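PDB 2Z8U: TATA-box-binding protein from Methanococcus jannaschii, which probably acts as a general archaeal transcription factor, binding the TATA box promoter element near the start site so that RNA polymerase can transcribe the gene. Local coordinates for residues 22-27 / 67-72; 126-131 / 141-146; 13-18 / 107-112. All blocks are in the same frame, centred on the assembly; numbering follows the deposited sequence.

Contact 1: residues 22-27 / 67-72; sequences TKIGDN and GKVNCT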
loop_
_atom_site.group_PDB
_atom_site.type_symbol
_atom_site.label_atom_id
_atom_site.label_comp_id
_atom_site.label_asym_id
_atom_site.label_seq_id
_atom_site.Cartn_x
_atom_site.Cartn_y
_atom_site.Cartn_z
ATOM N N THR B 22 35.624 4.849 -2.421
ATOM C CA THR B 22 36.745 4.298 -1.716
ATOM C C THR B 22 36.763 4.873 -0.295
ATOM O O THR B 22 35.852 5.620 0.089
ATOM C CB THR B 22 38.087 4.551 -2.470
ATOM O OG1 THR B 22 39.110 3.769 -1.861
ATOM C CG2 THR B 22 38.497 6.029 -2.429
ATOM N N LYS B 23 37.769 4.485 0.479
ATOM C CA LYS B 23 38.006 5.051 1.785
ATOM C C LYS B 23 39.457 5.529 1.822
ATOM O O LYS B 23 40.369 4.759 1.538
ATOM C CB LYS B 23 37.733 4.008 2.870
ATOM C CG LYS B 23 37.762 4.598 4.294
ATOM C CD LYS B 23 37.110 3.633 5.288
ATOM C CE LYS B 23 36.981 4.284 6.665
ATOM N NZ LYS B 23 35.679 3.879 7.267
ATOM N N ILE B 24 39.673 6.796 2.147
ATOM C CA ILE B 24 41.022 7.368 2.092
ATOM C C ILE B 24 41.680 7.590 3.480
ATOM O O ILE B 24 42.818 8.038 3.569
ATOM C CB ILE B 24 41.070 8.684 1.198
ATOM C CG1 ILE B 24 40.359 9.872 1.877
ATOM C CG2 ILE B 24 40.556 8.380 -0.245
ATOM C CD1 ILE B 24 40.524 11.212 1.123
ATOM N N GLY B 25 40.954 7.280 4.547
ATOM C CA GLY B 25 41.434 7.523 5.910
ATOM C C GLY B 25 40.324 7.232 6.891
ATOM O O GLY B 25 39.340 6.622 6.512
ATOM N N ASP B 26 40.461 7.696 8.140
ATOM C CA ASP B 26 39.620 7.225 9.266
ATOM C C ASP B 26 38.775 8.269 10.016
ATOM O O ASP B 26 37.748 7.918 10.626
ATOM C CB ASP B 26 40.496 6.519 10.326
ATOM C CG ASP B 26 41.261 5.303 9.767
ATOM O OD1 ASP B 26 40.665 4.445 9.060
ATOM O OD2 ASP B 26 42.475 5.195 10.082
ATOM N N ASN B 27 39.244 9.509 10.052
ATOM C CA ASN B 27 38.641 10.551 10.880
ATOM C C ASN B 27 39.224 11.853 10.353
ATOM O O ASN B 27 39.987 12.543 11.035
ATOM C CB ASN B 27 38.967 10.307 12.376
ATOM C CG ASN B 27 38.506 11.436 13.301
ATOM O OD1 ASN B 27 37.502 12.114 13.058
ATOM N ND2 ASN B 27 39.251 11.628 14.387
ATOM N N GLY B 67 36.177 9.138 6.085
ATOM C CA GLY B 67 37.179 8.758 5.094
ATOM C C GLY B 67 36.556 8.245 3.807
ATOM O O GLY B 67 37.268 8.078 2.811
ATOM N N LYS B 68 35.242 7.994 3.826
ATOM C CA LYS B 68 34.503 7.606 2.611
ATOM C C LYS B 68 34.571 8.698 1.553
ATOM O O LYS B 68 34.393 9.881 1.856
ATOM C CB LYS B 68 33.030 7.314 2.914
ATOM C CG LYS B 68 32.191 7.009 1.656
ATOM C CD LYS B 68 30.753 6.731 2.067
ATOM C CE LYS B 68 29.926 6.240 0.911
ATOM N NZ LYS B 68 28.506 6.104 1.368
ATOM N N VAL B 69 34.808 8.280 0.312
ATOM C CA VAL B 69 34.868 9.155 -0.835
ATOM C C VAL B 69 33.957 8.559 -1.927
ATOM O O VAL B 69 33.971 7.334 -2.187
ATOM C CB VAL B 69 36.334 9.319 -1.356
ATOM C CG1 VAL B 69 36.381 10.144 -2.671
ATOM C CG2 VAL B 69 37.247 9.967 -0.295
ATOM N N ASN B 70 33.147 9.421 -2.545
ATOM C CA ASN B 70 32.374 9.067 -3.741
ATOM C C ASN B 70 32.845 9.998 -4.851
ATOM O O ASN B 70 33.125 11.179 -4.606
ATOM C CB ASN B 70 30.878 9.239 -3.496
ATOM C CG ASN B 70 30.320 8.243 -2.468
ATOM O OD1 ASN B 70 30.785 7.099 -2.354
ATOM N ND2 ASN B 70 29.323 8.684 -1.707
ATOM N N CYS B 71 32.977 9.465 -6.059
ATOM C CA CYS B 71 33.567 10.221 -7.156
ATOM C C CYS B 71 32.792 9.955 -8.438
ATOM O O CYS B 71 32.560 8.806 -8.805
ATOM C CB CYS B 71 35.063 9.868 -7.323
ATOM S SG CYS B 71 35.843 10.483 -8.839
ATOM N N THR B 72 32.401 11.048 -9.095
ATOM C CA THR B 72 31.585 11.022 -10.299
ATOM C C THR B 72 32.324 11.761 -11.410
ATOM O O THR B 72 33.216 12.564 -11.139
ATOM C CB THR B 72 30.209 11.704 -10.004
ATOM O OG1 THR B 72 29.336 11.520 -11.114
ATOM C CG2 THR B 72 30.382 13.180 -9.742
#
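Thr22 and Val69 stand side by side on the same face of the sheet, their side chains pointing the same way, with CG2 of Thr22 4.1 Å from CB of Val69. Ile24, just past the end of its strand, instead crosses Val69 at about a right angle. With chi1 at 71°, its CG1 sits in the crowded position between the backbone N and the carbonyl carbon, and the side chain wraps round a single methyl: CG2 of Val69 lies 3.7 Å from Ile24 CG2 and 3.8 Å from Ile24 CD1. An alanine in place of Ile24 would lose the CG1, CG2 and CD1 contacts and would probably leave the Val69 methyl poorly packed.

The backbone fixes this arrangement. Thr22 and Val69 form an antiparallel hydrogen-bonded pair, Thr22 N to Val69 O at 3.0 Å and Val69 N to Thr22 O at 2.9 Å. Beyond the non-hydrogen-bonded pair Lys23-Lys68, Ile24 N reaches Gly67 O at 2.8 Å in a nearly straight bond (166°), although it lies above the carbonyl plane. Gly67 CA then points one of its hydrogens at Gly25 O, 3.4 Å away; a CB on residue 67 would clash with that oxygen. The lysines occupy the other face, where Lys68 NZ makes a salt bridge with Glu129 of the second subunit.

This end of strand 14-23 is thus paired with the start of strand 68-72 in the first repeat. Ile24 rests on Ile88 and Leu91 of helix 77-94, Val69 also meets Leu61 of strand 59-63, and Thr22 OG1 hydrogen-bonds to Glu103 O, just before strand 105-114.

Contact 2: residues 126-131 / 141-146; sequences LMVEGT and LVYRLD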
loop_
_atom_site.group_PDB
_atom_site.type_symbol
_atom_site.label_atom_id
_atom_site.label_comp_id
_atom_site.label_asym_id
_atom_site.label_seq_id
_atom_site.Cartn_x
_atom_site.Cartn_y
_atom_site.Cartn_z
ATOM N N LEU B 126 4.177 -2.414 -25.567
ATOM C CA LEU B 126 3.051 -3.348 -25.490
ATOM C C LEU B 126 3.527 -4.793 -25.296
ATOM O O LEU B 126 2.953 -5.528 -24.494
ATOM C CB LEU B 126 2.178 -3.229 -26.745
ATOM C CG LEU B 126 0.885 -4.055 -26.867
ATOM C CD1 LEU B 126 -0.067 -3.893 -25.668
ATOM C CD2 LEU B 126 0.192 -3.705 -28.170
ATOM N N MET B 127 4.589 -5.173 -26.009
ATOM C CA MET B 127 5.004 -6.579 -26.152
ATOM C C MET B 127 6.029 -7.065 -25.126
ATOM O O MET B 127 6.178 -8.276 -24.917
ATOM C CB MET B 127 5.550 -6.823 -27.563
ATOM C CG MET B 127 4.485 -6.789 -28.638
ATOM S SD MET B 127 5.121 -6.527 -30.308
ATOM C CE MET B 127 3.588 -6.648 -31.222
ATOM N N VAL B 128 6.735 -6.132 -24.501
ATOM C CA VAL B 128 7.800 -6.469 -23.561
ATOM C C VAL B 128 7.400 -6.014 -22.155
ATOM O O VAL B 128 7.054 -4.853 -21.937
ATOM C CB VAL B 128 9.162 -5.852 -23.986
ATOM C CG1 VAL B 128 10.276 -6.303 -23.057
ATOM C CG2 VAL B 128 9.504 -6.239 -25.423
ATOM N N GLU B 129 7.442 -6.942 -21.204
ATOM C CA GLU B 129 6.977 -6.647 -19.858
ATOM C C GLU B 129 8.035 -5.859 -19.096
ATOM O O GLU B 129 9.239 -5.929 -19.417
ATOM C CB GLU B 129 6.529 -7.925 -19.134
ATOM C CG GLU B 129 5.106 -8.362 -19.541
ATOM C CD GLU B 129 4.785 -9.821 -19.214
ATOM O OE1 GLU B 129 5.652 -10.521 -18.644
ATOM O OE2 GLU B 129 3.653 -10.268 -19.522
ATOM N N GLY B 130 7.579 -5.074 -18.120
ATOM C CA GLY B 130 8.460 -4.197 -17.353
ATOM C C GLY B 130 9.029 -3.039 -18.160
ATOM O O GLY B 130 10.133 -2.540 -17.860
ATOM N N THR B 131 8.299 -2.625 -19.200
ATOM C CA THR B 131 8.692 -1.455 -20.004
ATOM C C THR B 131 7.684 -0.337 -19.779
ATOM O O THR B 131 6.519 -0.606 -19.485
ATOM C CB THR B 131 8.808 -1.780 -21.523
ATOM O OG1 THR B 131 7.554 -2.249 -22.020
ATOM C CG2 THR B 131 9.882 -2.843 -21.772
ATOM N N LEU B 141 12.111 4.751 -24.138
ATOM C CA LEU B 141 11.417 3.719 -23.418
ATOM C C LEU B 141 12.283 3.225 -22.236
ATOM O O LEU B 141 13.502 3.019 -22.388
ATOM C CB LEU B 141 11.143 2.573 -24.390
ATOM C CG LEU B 141 10.458 1.319 -23.868
ATOM C CD1 LEU B 141 9.499 0.812 -24.900
ATOM C CD2 LEU B 141 11.485 0.266 -23.515
ATOM N N VAL B 142 11.648 3.044 -21.076
ATOM C CA VAL B 142 12.333 2.587 -19.866
ATOM C C VAL B 142 12.102 1.092 -19.674
ATOM O O VAL B 142 10.981 0.592 -19.731
ATOM C CB VAL B 142 11.921 3.398 -18.605
ATOM C CG1 VAL B 142 12.701 2.938 -17.372
ATOM C CG2 VAL B 142 12.149 4.897 -18.840
ATOM N N TYR B 143 13.198 0.385 -19.450
ATOM C CA TYR B 143 13.179 -1.051 -19.372
ATOM C C TYR B 143 14.068 -1.462 -18.197
ATOM O O TYR B 143 15.263 -1.207 -18.201
ATOM C CB TYR B 143 13.727 -1.577 -20.705
ATOM C CG TYR B 143 13.780 -3.068 -20.891
ATOM C CD1 TYR B 143 14.731 -3.634 -21.748
ATOM C CD2 TYR B 143 12.896 -3.915 -20.233
ATOM C CE1 TYR B 143 14.786 -5.003 -21.946
ATOM C CE2 TYR B 143 12.944 -5.282 -20.425
ATOM C CZ TYR B 143 13.887 -5.816 -21.288
ATOM O OH TYR B 143 13.940 -7.177 -21.480
ATOM N N ARG B 144 13.490 -2.085 -17.187
ATOM C CA ARG B 144 14.293 -2.532 -16.055
ATOM C C ARG B 144 14.670 -4.011 -16.187
ATOM O O ARG B 144 13.810 -4.850 -16.474
ATOM C CB ARG B 144 13.566 -2.231 -14.736
ATOM C CG ARG B 144 14.447 -2.363 -13.499
ATOM C CD ARG B 144 13.881 -1.543 -12.360
ATOM N NE ARG B 144 14.575 -1.744 -11.084
ATOM C CZ ARG B 144 14.313 -1.051 -9.977
ATOM N NH1 ARG B 144 13.378 -0.111 -9.996
ATOM N NH2 ARG B 144 14.967 -1.308 -8.834
ATOM N N LEU B 145 15.950 -4.335 -15.996
ATOM C CA LEU B 145 16.388 -5.738 -15.969
ATOM C C LEU B 145 16.715 -6.187 -14.545
ATOM O O LEU B 145 17.166 -5.386 -13.727
ATOM C CB LEU B 145 17.608 -5.962 -16.869
ATOM C CG LEU B 145 17.521 -5.889 -18.398
ATOM C CD1 LEU B 145 18.857 -6.343 -19.008
ATOM C CD2 LEU B 145 16.379 -6.743 -18.927
ATOM N N ASP B 146 16.495 -7.465 -14.253
ATOM C CA ASP B 146 16.800 -7.996 -12.925
ATOM C C ASP B 146 18.098 -8.800 -12.887
ATOM O O ASP B 146 18.613 -9.093 -11.806
ATOM C CB ASP B 146 15.631 -8.826 -12.369
ATOM C CG ASP B 146 14.367 -8.012 -12.174
ATOM O OD1 ASP B 146 14.432 -6.763 -12.027
ATOM O OD2 ASP B 146 13.287 -8.633 -12.166
#
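Polar bonding between residues 126-131 and 141-146 is sparse. Arg144 N makes a straight but weak hydrogen bond to Gly130 O at 3.5 Å, and the CA of Thr131 comes within 3.1 Å of Val142 O in a CA-H...O contact. A stronger bond lies inside the turn: Thr131 OG1 donates to Val128 O at 2.7 Å, in the carbonyl plane, and has a weak one with Ile124 O. With chi1 at 60°, OG1 is tucked between the backbone N and the carbonyl carbon, while CG2 is left to face the strand.

Apolar contact centres on the Tyr143 ring. Thr131, its antiparallel non-hydrogen-bonded partner, brings CG2 obliquely to 3.5 Å from Tyr143 CD2; the same methyl is 3.9 Å from Leu141 CD2. Farther along the ring, Val128 crosses the tyrosine at about a right angle, its CG1 3.9 Å from Tyr143 CE2. Gly130 O sits at the ring edge, in plane. The hydroxyl at the far end of the ring is held by a hydrogen bond with Thr181 of helix 168-183.

Charged partners lie on the second subunit, where Asp146 OD1 makes a salt bridge with Lys149.

The turn with positive-phi Gly130 leads from helix 121-127 into 131-133, the outermost strand of the second repeat within this chain, a helix-to-edge-strand connection belonging to the saddle-shaped TBP fold.

Contact 3: residues 13-18 / 107-112; sequences IKIVNV and QNMVAT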
loop_
_atom_site.group_PDB
_atom_site.type_symbol
_atom_site.label_atom_id
_atom_site.label_comp_id
_atom_site.label_asym_id
_atom_site.label_seq_id
_atom_site.Cartn_x
_atom_site.Cartn_y
_atom_site.Cartn_z
ATOM N N ILE B 13 29.321 -2.233 -26.530
ATOM C CA ILE B 13 29.250 -1.411 -25.328
ATOM C C ILE B 13 30.387 -0.388 -25.269
ATOM O O ILE B 13 31.554 -0.737 -25.460
ATOM C CB ILE B 13 29.287 -2.315 -24.041
ATOM C CG1 ILE B 13 27.956 -3.059 -23.845
ATOM C CG2 ILE B 13 29.768 -1.549 -22.793
ATOM C CD1 ILE B 13 26.697 -2.177 -23.742
ATOM N N LYS B 14 30.032 0.868 -25.019
ATOM C CA LYS B 14 31.004 1.913 -24.680
ATOM C C LYS B 14 30.674 2.437 -23.299
ATOM O O LYS B 14 29.530 2.817 -23.050
ATOM C CB LYS B 14 30.936 3.056 -25.702
ATOM C CG LYS B 14 31.753 4.290 -25.300
ATOM C CD LYS B 14 31.933 5.262 -26.473
ATOM C CE LYS B 14 32.896 6.407 -26.113
ATOM N NZ LYS B 14 34.052 5.964 -25.257
ATOM N N ILE B 15 31.665 2.454 -22.395
ATOM C CA ILE B 15 31.467 3.003 -21.059
ATOM C C ILE B 15 31.678 4.507 -21.182
ATOM O O ILE B 15 32.675 4.970 -21.769
ATOM C CB ILE B 15 32.442 2.381 -20.038
ATOM C CG1 ILE B 15 32.298 0.847 -20.024
ATOM C CG2 ILE B 15 32.284 3.031 -18.644
ATOM C CD1 ILE B 15 30.930 0.348 -19.638
ATOM N N VAL B 16 30.707 5.265 -20.707
ATOM C CA VAL B 16 30.743 6.708 -20.883
ATOM C C VAL B 16 31.120 7.368 -19.573
ATOM O O VAL B 16 31.861 8.348 -19.554
ATOM C CB VAL B 16 29.430 7.266 -21.491
ATOM C CG1 VAL B 16 29.377 8.782 -21.370
ATOM C CG2 VAL B 16 29.329 6.877 -22.974
ATOM N N ASN B 17 30.647 6.813 -18.471
ATOM C CA ASN B 17 31.075 7.289 -17.180
ATOM C C ASN B 17 31.071 6.204 -16.120
ATOM O O ASN B 17 30.461 5.161 -16.287
ATOM C CB ASN B 17 30.307 8.575 -16.755
ATOM C CG ASN B 17 29.017 8.312 -15.960
ATOM O OD1 ASN B 17 27.977 8.897 -16.261
ATOM N ND2 ASN B 17 29.098 7.520 -14.904
ATOM N N VAL B 18 31.775 6.449 -15.022
ATOM C CA VAL B 18 31.711 5.532 -13.886
ATOM C C VAL B 18 31.484 6.342 -12.615
ATOM O O VAL B 18 31.802 7.533 -12.591
ATOM C CB VAL B 18 32.989 4.679 -13.744
ATOM C CG1 VAL B 18 33.274 3.861 -14.995
ATOM C CG2 VAL B 18 34.227 5.544 -13.376
ATOM N N GLN B 107 30.797 1.737 -8.310
ATOM C CA GLN B 107 29.448 1.743 -7.769
ATOM C C GLN B 107 28.384 1.801 -8.851
ATOM O O GLN B 107 27.294 1.277 -8.672
ATOM C CB GLN B 107 29.232 2.920 -6.836
ATOM C CG GLN B 107 30.036 2.845 -5.561
ATOM C CD GLN B 107 29.577 1.720 -4.648
ATOM O OE1 GLN B 107 28.460 1.204 -4.782
ATOM N NE2 GLN B 107 30.448 1.322 -3.724
ATOM N N ASN B 108 28.676 2.516 -9.922
ATOM C CA ASN B 108 27.733 2.671 -11.040
ATOM C C ASN B 108 28.508 2.934 -12.333
ATOM O O ASN B 108 29.662 3.345 -12.299
ATOM C CB ASN B 108 26.771 3.848 -10.768
ATOM C CG ASN B 108 25.356 3.609 -11.298
ATOM O OD1 ASN B 108 25.163 3.000 -12.348
ATOM N ND2 ASN B 108 24.350 4.122 -10.562
ATOM N N MET B 109 27.865 2.690 -13.473
ATOM C CA MET B 109 28.430 3.044 -14.785
ATOM C C MET B 109 27.302 3.365 -15.734
ATOM O O MET B 109 26.209 2.810 -15.615
ATOM C CB MET B 109 29.217 1.888 -15.411
ATOM C CG MET B 109 30.132 1.113 -14.498
ATOM S SD MET B 109 30.858 -0.382 -15.217
ATOM C CE MET B 109 32.279 0.320 -16.026
ATOM N N VAL B 110 27.571 4.255 -16.682
ATOM C CA VAL B 110 26.669 4.495 -17.802
ATOM C C VAL B 110 27.378 3.861 -19.000
ATOM O O VAL B 110 28.551 4.156 -19.251
ATOM C CB VAL B 110 26.445 6.008 -18.070
ATOM C CG1 VAL B 110 25.735 6.246 -19.402
ATOM C CG2 VAL B 110 25.641 6.670 -16.937
ATOM N N ALA B 111 26.677 2.954 -19.687
ATOM C CA ALA B 111 27.162 2.359 -20.923
ATOM C C ALA B 111 26.160 2.732 -22.009
ATOM O O ALA B 111 24.942 2.855 -21.751
ATOM C CB ALA B 111 27.244 0.869 -20.800
ATOM N N THR B 112 26.678 2.907 -23.223
ATOM C CA THR B 112 25.836 3.158 -24.384
ATOM C C THR B 112 26.147 2.150 -25.494
ATOM O O THR B 112 27.260 1.574 -25.574
ATOM C CB THR B 112 26.002 4.602 -24.930
ATOM O OG1 THR B 112 27.365 4.816 -25.343
ATOM C CG2 THR B 112 25.617 5.655 -23.854
#
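Both faces of the sheet are well packed along the middle of these strands. On one, the Met109 chain bends at its last torsion (chi3 86°), and this places CE between two branched residues, 3.8 Å from Ile15 CG2 and 3.8 Å from Val18 CG1. Val18 lies alongside Met109, whereas Ile15 crosses it obliquely and sends CD1 to within 3.9 Å of Ala111 CB. On the other, Asn17, Val110 and Thr112 are buried.

The loose side is at Lys14, whose exposed chain, bent at its last torsion, leads away; CB stays 4.0 Å from Thr112 OG1.

A classic beta bulge interrupts the pairing: Val16 and Asn17 both face Val110. Val110 O is gripped by Val16 N at 2.8 Å in an almost straight bond (176°) and by Asn17 N in a weak one. Within the bulge, Val110 N returns a bond to Asn17 O at 3.1 Å; before it, Lys14 and Thr112 exchange two backbone bonds. Partly exposed Val16 lays CG2 obliquely against Thr112, 3.7 Å from OG1.

The two strands join the repeats at the middle of the antiparallel sheet, 68-72 flanking strand 14-23 and 159-163 flanking strand 105-114. Ile13 and Ile15 reach helix 168-183, whereas the face of Asn17, Val110 and Thr112, on which the second subunit packs, is consistent with the concave DNA-binding side of the TBP saddle.

Strand 14-23 opens the chain's modelled fold and serves two contacts. Residues 13-18 pair with 107-112, so contact 3 closes a long loop of 88 residues that holds most of the first repeat. The far end of the strand, running into 24-27, pairs with 67-72, nearer in sequence: contact 1 closes a shorter loop nested inside that of contact 3. Contact 2 follows in series, joining the end of helix 121-127 to strand 141-146 across a short interval in the second repeat. Contacts 1 and 2, their centres 36 Å apart, lie on opposite sides of the chain's centre, each within one repeat, whereas contact 3 ties the repeats together in one shared sheet.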